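Local coordinates for protein possible HxlR family transcriptional factor (Thermoplasma volcanium, PDB 3DF8) that probably binds DNA and regulates transcription, as expected of a dimeric winged-helix regulator of the HxlR family, at residues G89-V92 with R93-L96; L21-L24 with G25-Y28; M4-G8 with D9-C13. All coordinates share one frame; numbering follows the deposited sequence. Where two conformers were deposited one is given.

Interaction 1: residues G89-V92 with R93-L96; sequences GMNV and RNSL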
ATOM      1  N   GLY A  89      -1.312  -9.108  11.548  1.00 27.29           N
ATOM      2  CA  GLY A  89      -0.850  -9.257  10.151  1.00 27.82           C
ATOM      3  C   GLY A  89      -1.993  -9.744   9.267  1.00 27.71           C
ATOM      4  O   GLY A  89      -2.149  -9.279   8.109  1.00 26.30           O
HETATM    5  N   MSE A  90      -2.797 -10.658   9.803  1.00 28.52           N
HETATM    6  CA  MSE A  90      -3.953 -11.166   9.035  1.00 29.23           C
HETATM    7  C   MSE A  90      -5.019 -10.062   8.813  1.00 29.18           C
HETATM    8  O   MSE A  90      -5.613  -9.951   7.725  1.00 28.95           O
HETATM    9  CB  MSE A  90      -4.591 -12.392   9.705  1.00 30.36           C
HETATM   10  CG  MSE A  90      -5.718 -13.003   8.836  1.00 32.97           C
HETATM   11 SE   MSE A  90      -5.099 -13.657   7.059  0.55 36.03          SE
HETATM   12  CE  MSE A  90      -3.922 -15.041   7.698  1.00 35.53           C
ATOM     13  N   ASN A  91      -5.211  -9.209   9.808  1.00 28.62           N
ATOM     14  CA  ASN A  91      -6.056  -8.025   9.619  1.00 28.64           C
ATOM     15  C   ASN A  91      -5.544  -7.098   8.519  1.00 27.84           C
ATOM     16  O   ASN A  91      -6.310  -6.609   7.684  1.00 27.84           O
ATOM     17  CB  ASN A  91      -6.181  -7.250  10.929  1.00 29.00           C
ATOM     18  CG  ASN A  91      -6.977  -8.001  11.972  1.00 29.45           C
ATOM     19  OD1 ASN A  91      -7.821  -8.843  11.644  1.00 27.66           O
ATOM     20  ND2 ASN A  91      -6.714  -7.712  13.229  1.00 28.75           N
ATOM     21  N   VAL A  92      -4.253  -6.811   8.528  1.00 27.04           N
ATOM     22  CA  VAL A  92      -3.677  -6.073   7.400  1.00 28.12           C
ATOM     23  C   VAL A  92      -3.952  -6.783   6.055  1.00 27.67           C
ATOM     24  O   VAL A  92      -4.330  -6.141   5.089  1.00 26.90           O
ATOM     25  CB  VAL A  92      -2.151  -5.879   7.609  1.00 28.20           C
ATOM     26  CG1 VAL A  92      -1.455  -5.243   6.336  1.00 27.42           C
ATOM     27  CG2 VAL A  92      -1.886  -5.002   8.892  1.00 30.21           C
ATOM     28  N   ARG A  93      -3.769  -8.099   6.017  1.00 28.09           N
ATOM     29  CA  ARG A  93      -3.865  -8.813   4.744  1.00 28.32           C
ATOM     30  C   ARG A  93      -5.282  -8.675   4.276  1.00 27.74           C
ATOM     31  O   ARG A  93      -5.545  -8.453   3.090  1.00 27.95           O
ATOM     32  CB  ARG A  93      -3.519 -10.276   4.899  1.00 28.07           C
ATOM     33  CG  ARG A  93      -3.448 -10.972   3.527  1.00 25.86           C
ATOM     34  CD  ARG A  93      -3.168 -12.426   3.694  1.00 26.49           C
ATOM     35  NE  ARG A  93      -2.880 -13.122   2.444  1.00 28.18           N
ATOM     36  CZ  ARG A  93      -3.789 -13.583   1.583  1.00 29.31           C
ATOM     37  NH1 ARG A  93      -3.390 -14.188   0.455  1.00 25.94           N
ATOM     38  NH2 ARG A  93      -5.090 -13.456   1.845  1.00 26.86           N
ATOM     39  N   ASN A  94      -6.200  -8.798   5.221  1.00 28.92           N
ATOM     40  CA  ASN A  94      -7.648  -8.706   4.916  1.00 29.99           C
ATOM     41  C   ASN A  94      -7.987  -7.374   4.215  1.00 32.12           C
ATOM     42  O   ASN A  94      -8.739  -7.365   3.248  1.00 31.33           O
ATOM     43  CB  ASN A  94      -8.527  -8.877   6.170  1.00 30.37           C
ATOM     44  CG  ASN A  94      -8.583 -10.316   6.650  1.00 32.67           C
ATOM     45  OD1 ASN A  94      -8.212 -11.244   5.918  1.00 32.25           O
ATOM     46  ND2 ASN A  94      -9.026 -10.512   7.899  1.00 32.87           N
ATOM     47  N   SER A  95      -7.426  -6.266   4.698  1.00 32.21           N
ATOM     48  CA  SER A  95      -7.658  -4.967   4.053  0.50 33.67           C
ATOM     49  C   SER A  95      -6.849  -4.771   2.786  1.00 33.56           C
ATOM     50  O   SER A  95      -7.213  -3.968   1.936  1.00 35.19           O
ATOM     51  CB  SER A  95      -7.413  -3.811   5.019  0.50 33.85           C
ATOM     52  OG  SER A  95      -8.068  -4.043   6.238  0.50 34.68           O
ATOM     53  N   LEU A  96      -5.758  -5.516   2.640  1.00 32.37           N
ATOM     54  CA  LEU A  96      -4.909  -5.401   1.490  1.00 32.67           C
ATOM     55  C   LEU A  96      -5.480  -6.044   0.246  1.00 30.83           C
ATOM     56  O   LEU A  96      -5.285  -5.508  -0.846  1.00 30.82           O
ATOM     57  CB  LEU A  96      -3.559  -6.055   1.808  1.00 33.56           C
ATOM     58  CG  LEU A  96      -2.248  -5.713   1.163  1.00 38.72           C
ATOM     59  CD1 LEU A  96      -2.068  -4.166   1.047  1.00 35.81           C
ATOM     60  CD2 LEU A  96      -1.099  -6.374   1.999  1.00 34.93           C
TER
HETATM   61  O   HOH W   1      -8.776  -5.423   8.562  1.00 41.29           O
HETATM   62  O   HOH W   2      -9.824  -8.245   9.128  1.00 50.74           O
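Arg93, Asn94, Ser95 and Leu96 each donate the backbone N-H to the carbonyl four residues back, in Gly89, Met90, Asn91 and Val92, which defines a continuous alpha-helical stretch of about two turns; the Asn94 N to Met90 O bond measures 2.8 Å. On one flank the Met90 and Arg93 side chains run side by side in the same direction. CG of Met90 stands anti to the backbone N (chi1 -175°), and bends at chi2 and chi3 bring the selenium of this selenomethionine alongside the Arg93 aliphatic chain, SE to CD 4.1 Å. SE also meets the amide of Asn94 where the two side chains cross, at 4.1 Å from OD1. A water bridges the next flank, donating to Asn91 OD1 and accepting from Asn94 ND2 at 2.7 Å; another donates to Asn91 O. On the buried flank Val92 CG1 approaches Leu96 CD2 loosely, at 4.5 Å; Val92 packs on Ile33 and on Leu106 of the second subunit, Leu96 on Met30 and on Leu99 of that subunit. Asn91 ND2 bonds Tyr102 OH of that subunit, and the extended Arg93 reaches Ser34 O through NE and Arg6 O of the second subunit through NH1. The apolar side thus packs on the partner chain, the amide side reaches it directly through Asn91 ND2, and the arginine's guanidinium ties helix 29-36 to it.

Interaction 2: residues L21-L24 with G25-Y28; sequences LHLL and GKKY. With ACT (acetate ion), chain C.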
ATOM      1  N   LEU A  21       2.762   2.636   7.916  1.00 29.65           N
ATOM      2  CA  LEU A  21       2.576   2.868   6.491  1.00 28.31           C
ATOM      3  C   LEU A  21       3.946   2.875   5.793  1.00 28.00           C
ATOM      4  O   LEU A  21       4.051   2.373   4.681  1.00 27.24           O
ATOM      5  CB  LEU A  21       1.849   4.203   6.249  1.00 29.04           C
ATOM      6  CG  LEU A  21       1.606   4.592   4.791  1.00 29.06           C
ATOM      7  CD1 LEU A  21       0.788   3.534   4.068  1.00 30.76           C
ATOM      8  CD2 LEU A  21       0.918   5.964   4.762  1.00 28.18           C
ATOM      9  N   HIS A  22       4.980   3.417   6.454  1.00 28.90           N
ATOM     10  CA  HIS A  22       6.335   3.468   5.905  1.00 30.07           C
ATOM     11  C   HIS A  22       6.794   2.071   5.533  1.00 29.78           C
ATOM     12  O   HIS A  22       7.233   1.816   4.398  1.00 29.81           O
ATOM     13  CB  HIS A  22       7.309   4.104   6.928  1.00 29.57           C
ATOM     14  CG  HIS A  22       8.736   4.172   6.471  1.00 32.86           C
ATOM     15  ND1 HIS A  22       9.202   5.174   5.651  1.00 36.16           N
ATOM     16  CD2 HIS A  22       9.809   3.399   6.765  1.00 34.12           C
ATOM     17  CE1 HIS A  22      10.499   5.005   5.437  1.00 36.42           C
ATOM     18  NE2 HIS A  22      10.892   3.930   6.097  1.00 36.45           N
ATOM     19  N   LEU A  23       6.675   1.158   6.486  1.00 30.25           N
ATOM     20  CA  LEU A  23       7.092  -0.235   6.244  1.00 30.37           C
ATOM     21  C   LEU A  23       6.243  -0.855   5.139  1.00 32.08           C
ATOM     22  O   LEU A  23       6.785  -1.442   4.181  1.00 32.10           O
ATOM     23  CB  LEU A  23       6.947  -1.048   7.522  1.00 30.65           C
ATOM     24  CG  LEU A  23       7.161  -2.564   7.394  1.00 30.24           C
ATOM     25  CD1 LEU A  23       8.504  -2.937   6.702  1.00 33.22           C
ATOM     26  CD2 LEU A  23       7.028  -3.214   8.783  1.00 30.94           C
ATOM     27  N   LEU A  24       4.930  -0.684   5.262  1.00 31.13           N
ATOM     28  CA  LEU A  24       4.001  -1.264   4.297  0.50 32.96           C
ATOM     29  C   LEU A  24       4.283  -0.853   2.857  1.00 32.52           C
ATOM     30  O   LEU A  24       4.040  -1.632   1.937  1.00 33.32           O
ATOM     31  CB  LEU A  24       2.554  -0.964   4.686  0.50 32.98           C
ATOM     32  CG  LEU A  24       1.774  -2.135   5.295  0.50 35.89           C
ATOM     33  CD1 LEU A  24       1.157  -2.945   4.175  0.50 35.58           C
ATOM     34  CD2 LEU A  24       2.593  -3.041   6.238  0.50 34.56           C
ATOM     35  N   GLY A  25       4.815   0.344   2.677  1.00 32.78           N
ATOM     36  CA  GLY A  25       5.139   0.845   1.338  1.00 32.77           C
ATOM     37  C   GLY A  25       6.445   0.351   0.726  1.00 32.09           C
ATOM     38  O   GLY A  25       6.590   0.359  -0.495  1.00 32.25           O
ATOM     39  N   LYS A  26       7.396  -0.066   1.557  1.00 31.77           N
ATOM     40  CA  LYS A  26       8.681  -0.542   1.064  1.00 31.54           C
ATOM     41  C   LYS A  26       8.478  -1.713   0.096  1.00 30.09           C
ATOM     42  O   LYS A  26       7.566  -2.545   0.297  1.00 30.18           O
ATOM     43  CB  LYS A  26       9.565  -0.987   2.230  1.00 32.58           C
ATOM     44  CG  LYS A  26      10.045   0.148   3.097  1.00 32.14           C
ATOM     45  CD  LYS A  26      11.013  -0.357   4.153  1.00 34.07           C
ATOM     46  CE  LYS A  26      11.097   0.652   5.296  1.00 33.53           C
ATOM     47  NZ  LYS A  26      12.510   0.897   5.740  1.00 32.24           N
ATOM     48  N   LYS A  27       9.345  -1.776  -0.918  1.00 29.46           N
ATOM     49  CA  LYS A  27       9.244  -2.773  -1.967  1.00 28.20           C
ATOM     50  C   LYS A  27       9.058  -4.163  -1.348  1.00 28.47           C
ATOM     51  O   LYS A  27       9.803  -4.534  -0.435  1.00 27.82           O
ATOM     52  CB  LYS A  27      10.482  -2.745  -2.878  1.00 28.29           C
ATOM     53  CG  LYS A  27      10.242  -3.509  -4.150  1.00 27.35           C
ATOM     54  CD  LYS A  27      11.386  -3.342  -5.168  1.00 28.02           C
ATOM     55  CE  LYS A  27      11.052  -4.133  -6.425  1.00 32.06           C
ATOM     56  NZ  LYS A  27       9.593  -3.950  -6.779  1.00 36.20           N
ATOM     57  N   TYR A  28       8.060  -4.909  -1.850  1.00 28.32           N
ATOM     58  CA  TYR A  28       7.772  -6.296  -1.443  1.00 28.81           C
ATOM     59  C   TYR A  28       6.940  -6.501  -0.182  1.00 28.80           C
ATOM     60  O   TYR A  28       6.456  -7.596   0.049  1.00 29.16           O
ATOM     61  CB  TYR A  28       9.049  -7.145  -1.359  1.00 29.50           C
ATOM     62  CG  TYR A  28       9.825  -7.227  -2.664  1.00 28.58           C
ATOM     63  CD1 TYR A  28      11.088  -6.643  -2.771  1.00 28.14           C
ATOM     64  CD2 TYR A  28       9.312  -7.919  -3.774  1.00 29.00           C
ATOM     65  CE1 TYR A  28      11.799  -6.727  -3.949  1.00 26.00           C
ATOM     66  CE2 TYR A  28      10.028  -8.002  -4.949  1.00 29.83           C
ATOM     67  CZ  TYR A  28      11.269  -7.408  -5.027  1.00 28.24           C
ATOM     68  OH  TYR A  28      12.006  -7.496  -6.185  1.00 32.25           O
TER
HETATM   69  C   ACT C 110       6.916  -3.948  -5.513  1.00 56.93           C
HETATM   70  O   ACT C 110       7.285  -5.105  -5.838  1.00 56.76           O
HETATM   71  OXT ACT C 110       7.185  -3.038  -6.340  1.00 56.96           O
HETATM   72  CH3 ACT C 110       6.222  -3.662  -4.214  1.00 55.77           C
HETATM   73  O   HOH W   3       4.944  -3.041  -0.258  1.00 20.38           O
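His22 places CG anti to its backbone N (chi1 179°), whereas Lys26 sends CG away from its own carbonyl carbon (chi1 -70°); the lysine chain then runs nearly straight until it bends at chi4, which brings CE to the imidazole one turn back. Lys26 CE lies obliquely to that ring, 3.4 Å from His22 CD2, and Lys26 CG passes 3.5 Å from His22 O. Along the backbone Gly25 N donates to Leu21 O at 3.0 Å, but Lys26 N makes only a weak bond to His22 O and a shorter one, 3.0 Å, to Leu23 O, approaching from above that carbonyl's plane. One water donates to both Leu24 O and Lys26 O, bridging the turn. With an alanine here instead of Lys26 the CE contact is gone, and the His22 ring is likely to turn more freely. Farther on, Lys27 NZ donates to O of an acetate, probably from the crystallisation liquor, at 2.7 Å. Leu23 and Lys26 rest on helix 57-69, Leu24 packs on helix 29-36, and Thr29 OG1 bonds both Leu23 O and Lys26 O, fastening this turn to the start of helix 29-36.

Interaction 3: residues M4-G8 with D9-C13; sequences MLRYG and DTEIC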
HETATM    1  N   MSE A   4      -4.881  14.074   7.515  1.00 30.89           N
HETATM    2  CA  MSE A   4      -6.231  13.732   7.932  1.00 30.57           C
HETATM    3  C   MSE A   4      -6.979  13.304   6.693  1.00 29.89           C
HETATM    4  O   MSE A   4      -7.117  14.104   5.745  1.00 29.61           O
HETATM    5  CB  MSE A   4      -6.921  14.958   8.570  1.00 31.45           C
HETATM    6  CG  MSE A   4      -6.414  15.272   9.955  1.00 34.71           C
HETATM    7 SE   MSE A   4      -6.861  13.858  11.230  0.55 40.32          SE
HETATM    8  CE  MSE A   4      -8.686  14.341  11.676  1.00 40.24           C
ATOM      9  N   LEU A   5      -7.415  12.051   6.664  1.00 29.52           N
ATOM     10  CA  LEU A   5      -8.029  11.477   5.460  1.00 30.45           C
ATOM     11  C   LEU A   5      -9.524  11.170   5.653  1.00 31.10           C
ATOM     12  O   LEU A   5      -9.906  10.457   6.567  1.00 32.83           O
ATOM     13  CB  LEU A   5      -7.269  10.219   4.987  1.00 29.59           C
ATOM     14  CG  LEU A   5      -5.766  10.307   5.209  1.00 30.64           C
ATOM     15  CD1 LEU A   5      -5.142   8.935   5.069  1.00 30.79           C
ATOM     16  CD2 LEU A   5      -5.186  11.322   4.228  1.00 27.96           C
ATOM     17  N   ARG A   6     -10.354  11.726   4.783  1.00 31.38           N
ATOM     18  CA  ARG A   6     -11.797  11.538   4.860  1.00 31.04           C
ATOM     19  C   ARG A   6     -12.141  10.080   4.552  1.00 30.97           C
ATOM     20  O   ARG A   6     -11.720   9.548   3.527  1.00 32.05           O
ATOM     21  CB  ARG A   6     -12.488  12.458   3.850  1.00 29.54           C
ATOM     22  CG  ARG A   6     -14.001  12.280   3.752  1.00 33.13           C
ATOM     23  CD  ARG A   6     -14.631  12.387   5.090  1.00 33.20           C
ATOM     24  NE  ARG A   6     -14.496  13.711   5.705  1.00 33.00           N
ATOM     25  CZ  ARG A   6     -15.048  14.034   6.874  1.00 32.70           C
ATOM     26  NH1 ARG A   6     -14.866  15.239   7.376  1.00 30.79           N
ATOM     27  NH2 ARG A   6     -15.785  13.145   7.538  1.00 30.14           N
ATOM     28  N   TYR A   7     -12.915   9.453   5.440  1.00 30.67           N
ATOM     29  CA  TYR A   7     -13.386   8.089   5.206  1.00 30.64           C
ATOM     30  C   TYR A   7     -14.842   8.023   5.681  1.00 29.31           C
ATOM     31  O   TYR A   7     -15.111   7.738   6.848  1.00 29.58           O
ATOM     32  CB  TYR A   7     -12.512   7.071   5.953  1.00 30.37           C
ATOM     33  CG  TYR A   7     -12.873   5.618   5.740  1.00 31.58           C
ATOM     34  CD1 TYR A   7     -13.427   5.177   4.542  1.00 33.67           C
ATOM     35  CD2 TYR A   7     -12.620   4.671   6.731  1.00 31.83           C
ATOM     36  CE1 TYR A   7     -13.735   3.820   4.347  1.00 33.79           C
ATOM     37  CE2 TYR A   7     -12.916   3.337   6.542  1.00 33.39           C
ATOM     38  CZ  TYR A   7     -13.476   2.912   5.360  1.00 33.60           C
ATOM     39  OH  TYR A   7     -13.795   1.582   5.191  1.00 32.89           O
ATOM     40  N   GLY A   8     -15.784   8.336   4.786  1.00 29.52           N
ATOM     41  CA  GLY A   8     -17.188   8.384   5.204  1.00 29.08           C
ATOM     42  C   GLY A   8     -17.378   9.511   6.207  1.00 29.21           C
ATOM     43  O   GLY A   8     -16.889  10.616   6.013  1.00 29.78           O
ATOM     44  N   ASP A   9     -18.056   9.228   7.307  1.00 27.53           N
ATOM     45  CA  ASP A   9     -18.343  10.227   8.332  1.00 29.01           C
ATOM     46  C   ASP A   9     -17.147  10.453   9.266  1.00 28.64           C
ATOM     47  O   ASP A   9     -17.260  11.211  10.224  1.00 30.34           O
ATOM     48  CB  ASP A   9     -19.563   9.764   9.113  1.00 27.53           C
ATOM     49  CG  ASP A   9     -20.168  10.861  10.016  1.00 28.31           C
ATOM     50  OD1 ASP A   9     -20.229  12.062   9.631  1.00 27.20           O
ATOM     51  OD2 ASP A   9     -20.616  10.491  11.111  1.00 31.32           O
ATOM     52  N   THR A  10     -16.030   9.772   9.010  1.00 28.31           N
ATOM     53  CA  THR A  10     -14.883   9.781   9.917  1.00 29.02           C
ATOM     54  C   THR A  10     -13.659  10.386   9.215  1.00 27.83           C
ATOM     55  O   THR A  10     -13.624  10.490   7.971  1.00 27.98           O
ATOM     56  CB  THR A  10     -14.495   8.345  10.405  1.00 28.56           C
ATOM     57  OG1 THR A  10     -13.793   7.650   9.353  1.00 32.75           O
ATOM     58  CG2 THR A  10     -15.733   7.555  10.877  1.00 31.29           C
ATOM     59  N   GLU A  11     -12.667  10.788  10.000  1.00 26.75           N
ATOM     60  CA  GLU A  11     -11.360  11.091   9.412  1.00 28.15           C
ATOM     61  C   GLU A  11     -10.291  10.181  10.017  1.00 27.58           C
ATOM     62  O   GLU A  11     -10.267   9.954  11.232  1.00 27.69           O
ATOM     63  CB  GLU A  11     -11.004  12.571   9.572  1.00 27.56           C
ATOM     64  CG  GLU A  11     -11.901  13.514   8.787  1.00 30.04           C
ATOM     65  CD  GLU A  11     -11.584  14.970   9.085  1.00 34.00           C
ATOM     66  OE1 GLU A  11     -11.959  15.437  10.193  1.00 35.94           O
ATOM     67  OE2 GLU A  11     -10.973  15.648   8.224  1.00 33.57           O
ATOM     68  N   ILE A  12      -9.426   9.670   9.155  1.00 28.49           N
ATOM     69  CA  ILE A  12      -8.335   8.782   9.557  1.00 28.91           C
ATOM     70  C   ILE A  12      -7.112   9.690   9.718  1.00 28.83           C
ATOM     71  O   ILE A  12      -6.820  10.494   8.819  1.00 29.05           O
ATOM     72  CB  ILE A  12      -8.068   7.714   8.461  1.00 29.30           C
ATOM     73  CG1 ILE A  12      -9.356   6.907   8.160  1.00 31.03           C
ATOM     74  CG2 ILE A  12      -6.833   6.820   8.839  1.00 29.96           C
ATOM     75  CD1 ILE A  12      -9.274   6.030   6.868  1.00 31.07           C
ATOM     76  N   CYS A  13      -6.437   9.542  10.856  1.00 27.28           N
ATOM     77  CA  CYS A  13      -5.240  10.287  11.164  0.50 27.26           C
ATOM     78  C   CYS A  13      -3.997   9.422  10.913  1.00 28.00           C
ATOM     79  O   CYS A  13      -3.878   8.327  11.482  1.00 27.25           O
ATOM     80  CB  CYS A  13      -5.290  10.723  12.631  0.50 27.24           C
ATOM     81  SG  CYS A  13      -4.024  11.904  13.051  0.50 25.64           S
TER
HETATM   82  O   HOH W   4     -10.208  15.080   5.802  1.00 32.35           O
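Tyr7 O is gripped twice by Thr10: OG1 donates to it at 2.8 Å, in the carbonyl plane and on a lone pair, while Thr10 N comes from above that plane at 3.1 Å. The chi1 of 77° turns OG1 back to the tyrosine carbonyl. The backbone bonds of the Tyr7 and Thr10 pair, Thr10 N to Tyr7 O and Tyr7 N to Thr10 O, close a type II' turn that OG1 reinforces, and the positive phi of Gly8 (65°) is one that glycine accepts readily. Beyond the turn the hydrogen-bonded pair Leu5 and Ile12 exchange two nearly straight bonds, Leu5 N to Ile12 O and Ile12 N to Leu5 O, both 2.7 Å.

The face carrying Met4, Arg6, Glu11 and Cys13 is covered in part by a folded arginine. Bends at chi2 and chi3 carry the Arg6 guanidinium over Glu11, whose CG lies over the centre of one face; the carboxylate plane is within 6° of the guanidinium's. This is a stack with charge attraction but no salt bridge, since no N-H points at Glu11 OE2. The in-plane direction is instead used by Arg6 NH2, which donates to Gly8 O at 3.2 Å and thus ties the arginine to the turn. Met4 CE meets Glu11 CB at 3.6 Å, Met4 SE lies beside Cys13 CB, and a water donates to both Met4 O and Glu11 OE2. On the other face Ile12 CD1 presses on Tyr7 CB at 3.5 Å.

This hairpin of strands 3-7 and 10-14 has its centre about 23 Å from the centre of its own chain. Leu5 and Ile12 pack on Met97 of the second subunit and Tyr7 on Gln101 there, while Asn38 of that subunit bonds Arg6 N and Met4 O.

How the interactions relate
The three contacts follow one another along the chain in the order interaction 3, interaction 2, interaction 1, and all touch the second subunit. Interactions 1 and 2 have centres 14 Å apart; in one of the two conformers of Leu24, its CD1 touches Val92 CG1 at 4.1 Å. Interaction 3 stands apart, its centre about 19 Å from that of interaction 1 and 21 Å from that of interaction 2, with no touch inside the chain. Its link to 89-96 runs through the dimer: Arg93 NH1 bonds Arg6 O of the other subunit. The hairpin packs on the other subunit's helix 87-108, and the helix contacts touch that subunit too. Bound acetates lie near all three contacts, probably from the crystallisation liquor.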